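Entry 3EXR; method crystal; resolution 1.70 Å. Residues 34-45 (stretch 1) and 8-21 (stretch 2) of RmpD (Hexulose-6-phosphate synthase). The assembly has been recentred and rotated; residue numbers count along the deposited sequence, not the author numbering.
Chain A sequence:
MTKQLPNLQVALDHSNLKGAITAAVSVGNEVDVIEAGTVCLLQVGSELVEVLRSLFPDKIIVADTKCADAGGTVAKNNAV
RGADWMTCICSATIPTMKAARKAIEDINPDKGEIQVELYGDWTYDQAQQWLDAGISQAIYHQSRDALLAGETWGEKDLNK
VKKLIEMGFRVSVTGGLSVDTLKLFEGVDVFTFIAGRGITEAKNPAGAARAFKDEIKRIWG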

# COMPACT_ATOMS: atom_id res chain seq x y z
N ILE A 34 0.55 18.71 4.24
CA ILE A 34 1.81 18.05 3.85
C ILE A 34 1.64 16.55 3.97
O ILE A 34 1.19 16.04 4.99
CB ILE A 34 3.00 18.51 4.73
CG1 ILE A 34 3.17 20.02 4.64
CG2 ILE A 34 4.29 17.84 4.28
CD1 ILE A 34 4.01 20.61 5.68
N GLU A 35 2.01 15.84 2.91
CA GLU A 35 1.75 14.39 2.80
C GLU A 35 3.06 13.61 2.65
O GLU A 35 3.86 13.86 1.75
CB GLU A 35 0.85 14.09 1.59
CG GLU A 35 0.72 12.60 1.27
CD GLU A 35 -0.26 12.33 0.15
OE1 GLU A 35 -0.41 13.19 -0.76
OE2 GLU A 35 -0.92 11.27 0.18
N ALA A 36 3.27 12.67 3.57
CA ALA A 36 4.33 11.68 3.44
C ALA A 36 3.83 10.59 2.50
O ALA A 36 2.96 9.77 2.89
CB ALA A 36 4.65 11.08 4.81
N GLY A 37 4.35 10.57 1.28
CA GLY A 37 3.84 9.66 0.27
C GLY A 37 4.25 8.21 0.48
O GLY A 37 5.24 7.93 1.15
N THR A 38 3.51 7.28 -0.13
CA THR A 38 3.74 5.84 0.10
C THR A 38 5.15 5.43 -0.29
O THR A 38 5.79 4.65 0.42
CB THR A 38 2.77 4.99 -0.73
OG1 THR A 38 1.45 5.56 -0.68
CG2 THR A 38 2.70 3.59 -0.17
N VAL A 39 5.65 5.93 -1.43
CA VAL A 39 7.01 5.57 -1.85
C VAL A 39 8.03 5.93 -0.76
O VAL A 39 9.00 5.20 -0.52
CB VAL A 39 7.38 6.31 -3.17
CG1 VAL A 39 8.87 6.14 -3.45
CG2 VAL A 39 6.52 5.80 -4.33
N CYS A 40 7.82 7.07 -0.13
CA CYS A 40 8.72 7.56 0.90
C CYS A 40 8.57 6.76 2.20
O CYS A 40 9.57 6.34 2.78
CB CYS A 40 8.48 9.05 1.17
SG CYS A 40 9.88 9.78 2.02
N LEU A 41 7.33 6.56 2.65
CA LEU A 41 7.12 5.78 3.85
C LEU A 41 7.67 4.36 3.74
O LEU A 41 8.27 3.84 4.69
CB LEU A 41 5.64 5.76 4.24
CG LEU A 41 5.07 7.11 4.70
CD1 LEU A 41 3.59 6.94 4.86
CD2 LEU A 41 5.72 7.54 6.02
N LEU A 42 7.48 3.70 2.60
CA LEU A 42 8.06 2.36 2.44
C LEU A 42 9.56 2.36 2.47
O LEU A 42 10.16 1.33 2.79
CB LEU A 42 7.56 1.68 1.15
CG LEU A 42 6.06 1.36 1.10
CD1 LEU A 42 5.63 1.07 -0.32
CD2 LEU A 42 5.74 0.22 2.04
N GLN A 43 10.18 3.49 2.11
CA GLN A 43 11.64 3.63 2.21
C GLN A 43 12.15 3.98 3.60
O GLN A 43 13.16 3.44 4.03
CB GLN A 43 12.17 4.68 1.23
CG GLN A 43 12.29 4.22 -0.18
CD GLN A 43 13.35 3.17 -0.37
OE1 GLN A 43 13.11 1.99 -0.12
NE2 GLN A 43 14.52 3.58 -0.85
N VAL A 44 11.48 4.89 4.30
CA VAL A 44 12.05 5.49 5.50
C VAL A 44 11.30 5.20 6.78
O VAL A 44 11.85 5.43 7.85
CB VAL A 44 12.27 6.99 5.36
CG1 VAL A 44 12.98 7.29 4.04
CG2 VAL A 44 10.96 7.73 5.45
N GLY A 45 10.08 4.69 6.69
CA GLY A 45 9.27 4.37 7.86
C GLY A 45 8.57 5.61 8.38
O GLY A 45 8.64 6.68 7.76
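Stretch 2, residues 8-21: LQVALDHSNLKGAI

The strand of stretch 2 lies parallel to the strand of stretch 1, and the two are held together first by a ladder of backbone hydrogen bonds. Glu35 N donates to Val10 O (2.9 Å), Leu12 N donates to Glu35 O (2.9 Å), and Gly37 N donates to Leu12 O (2.8 Å). Glu35 thus uses both its amide and its carbonyl on residues that flank its bridge partner, Ala11, the pattern expected of parallel strands. The strands 34-36 and 8-12 run in the same direction, with their axes crossing at -24° and approaching to 4.9 Å. The register pairs Ile34 with Val10, Glu35 with Ala11 and Ala36 with Leu12.

Two side-chain hydrogen bonds add to this ladder, one beside it and one beyond it. On the face of the sheet shared by Glu35 and Ala11, the extended side chain of Gln9 reaches across so that its NE2 donates to Glu35 OE1 (2.8 Å); the same carboxylate oxygen, Glu35 OE1, rests 3.6 Å from Ala11 CB. Farther along, in the helix 38-44, Gln43 NE2 donates to Ser15 O (3.0 Å), fastening the helix to the loop that follows strand 8-12. Between these points a water links the segments, donating to Asp13 OD1 (2.8 Å) and accepting from Val39 N (3.0 Å) in the first turn of the helix.

Where the strand of stretch 1 gives way to its helix, Gly37 occupies the N-cap position and the backbones remain close, Gly37 CA lying 4.7 Å from Asp13 CA, and the Asp13 side chain brings its OD1 to 3.4 Å from Gly37 CA. An ideal CB on Gly37 would clash with Asp13 OD1 at 1.9 Å and with Leu12 O at 2.7 Å, so the absence of a side chain permits this approach. Stretch 2 meanwhile continues through residues 13-16, passing close to the helix: Val39 CG1 lies 3.3 Å from Asp13 O, and Cys40 CA lies 3.1 Å from His14 O.

Apolar packing completes the contact. On the other face of the sheet, Ile34 CG1 meets Val10 CG1 at 4.2 Å and Ile34 CG2 meets Leu12 CD1 at 3.8 Å. Beyond the loop, Asn16 caps the helix of stretch 2, its OD1 accepting from Gly19 N (2.9 Å). This helix contributes Ala20, whose CB sits 3.7 Å from Cys40 SG, and Leu17, whose CB lies 4.1 Å from Val44 CG1. Together the two stretches bury 729 Å², counting both sides.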

# COMPACT_ATOMS: atom_id res chain seq x y z
N LEU A 8 -4.41 23.46 -0.66
CA LEU A 8 -3.25 23.08 -1.40
C LEU A 8 -2.47 22.08 -0.55
O LEU A 8 -2.07 22.39 0.57
CB LEU A 8 -2.35 24.29 -1.68
CG LEU A 8 -1.00 23.93 -2.31
CD1 LEU A 8 -1.12 23.05 -3.57
CD2 LEU A 8 -0.19 25.16 -2.62
N GLN A 9 -2.26 20.90 -1.11
CA GLN A 9 -1.51 19.82 -0.47
C GLN A 9 -0.26 19.53 -1.29
O GLN A 9 -0.33 19.51 -2.51
CB GLN A 9 -2.39 18.59 -0.35
CG GLN A 9 -1.71 17.34 0.09
CD GLN A 9 -2.72 16.24 0.45
OE1 GLN A 9 -3.80 16.54 0.92
NE2 GLN A 9 -2.35 14.99 0.24
N VAL A 10 0.85 19.28 -0.60
CA VAL A 10 2.07 18.81 -1.27
C VAL A 10 2.36 17.37 -0.89
O VAL A 10 2.39 17.02 0.30
CB VAL A 10 3.32 19.70 -0.97
CG1 VAL A 10 3.68 19.70 0.53
CG2 VAL A 10 4.51 19.24 -1.76
N ALA A 11 2.51 16.53 -1.91
CA ALA A 11 2.90 15.15 -1.74
C ALA A 11 4.42 15.07 -1.79
O ALA A 11 5.05 15.64 -2.69
CB ALA A 11 2.31 14.30 -2.89
N LEU A 12 4.98 14.32 -0.85
CA LEU A 12 6.42 13.99 -0.81
C LEU A 12 6.61 12.52 -1.14
O LEU A 12 6.39 11.64 -0.30
CB LEU A 12 7.02 14.33 0.54
CG LEU A 12 6.59 15.65 1.18
CD1 LEU A 12 6.89 15.62 2.66
CD2 LEU A 12 7.29 16.82 0.46
N ASP A 13 6.99 12.24 -2.38
CA ASP A 13 7.08 10.86 -2.87
C ASP A 13 8.52 10.41 -3.10
O ASP A 13 8.77 9.46 -3.85
CB ASP A 13 6.25 10.68 -4.15
CG ASP A 13 4.77 11.03 -3.96
OD1 ASP A 13 4.16 10.51 -3.01
OD2 ASP A 13 4.17 11.82 -4.76
N HIS A 14 9.45 11.08 -2.42
CA HIS A 14 10.89 10.84 -2.54
C HIS A 14 11.26 9.45 -2.03
O HIS A 14 10.58 8.87 -1.18
CB HIS A 14 11.65 11.92 -1.76
CG HIS A 14 11.24 13.31 -2.13
ND1 HIS A 14 10.09 13.89 -1.64
CD2 HIS A 14 11.77 14.20 -2.99
CE1 HIS A 14 9.95 15.10 -2.16
NE2 HIS A 14 10.95 15.30 -3.00
N SER A 15 12.35 8.93 -2.58
CA SER A 15 12.86 7.63 -2.18
C SER A 15 13.86 7.65 -1.01
O SER A 15 14.42 6.62 -0.66
CB SER A 15 13.47 6.93 -3.41
OG SER A 15 12.47 6.55 -4.33
N ASN A 16 14.06 8.83 -0.43
CA ASN A 16 14.93 8.98 0.72
C ASN A 16 14.45 10.10 1.64
O ASN A 16 13.60 10.93 1.28
CB ASN A 16 16.39 9.15 0.26
CG ASN A 16 16.59 10.31 -0.67
OD1 ASN A 16 15.95 11.35 -0.52
ND2 ASN A 16 17.46 10.14 -1.66
N LEU A 17 14.94 10.06 2.86
CA LEU A 17 14.52 10.94 3.93
C LEU A 17 14.88 12.39 3.60
O LEU A 17 14.03 13.29 3.73
CB LEU A 17 15.16 10.50 5.24
CG LEU A 17 14.71 11.31 6.43
CD1 LEU A 17 13.21 11.10 6.69
CD2 LEU A 17 15.56 11.01 7.65
N LYS A 18 16.11 12.60 3.13
CA LYS A 18 16.56 13.96 2.84
C LYS A 18 15.70 14.64 1.78
O LYS A 18 15.38 15.82 1.91
CB LYS A 18 18.04 13.97 2.45
CG LYS A 18 18.35 13.40 1.08
CD LYS A 18 19.85 13.31 0.84
CE LYS A 18 20.18 12.93 -0.60
NZ LYS A 18 21.66 12.82 -0.78
N GLY A 19 15.26 13.90 0.76
CA GLY A 19 14.47 14.55 -0.30
C GLY A 19 13.11 15.02 0.20
O GLY A 19 12.62 16.12 -0.15
N ALA A 20 12.48 14.19 1.04
CA ALA A 20 11.18 14.54 1.64
C ALA A 20 11.30 15.74 2.56
O ALA A 20 10.50 16.68 2.50
CB ALA A 20 10.60 13.37 2.44
N ILE A 21 12.30 15.73 3.43
CA ILE A 21 12.44 16.81 4.42
C ILE A 21 12.81 18.11 3.70
O ILE A 21 12.24 19.16 3.98
CB ILE A 21 13.47 16.44 5.51
CG1 ILE A 21 12.96 15.22 6.32
CG2 ILE A 21 13.75 17.64 6.43
CD1 ILE A 21 13.95 14.68 7.33
O HOH W 1 4.16 7.76 -3.27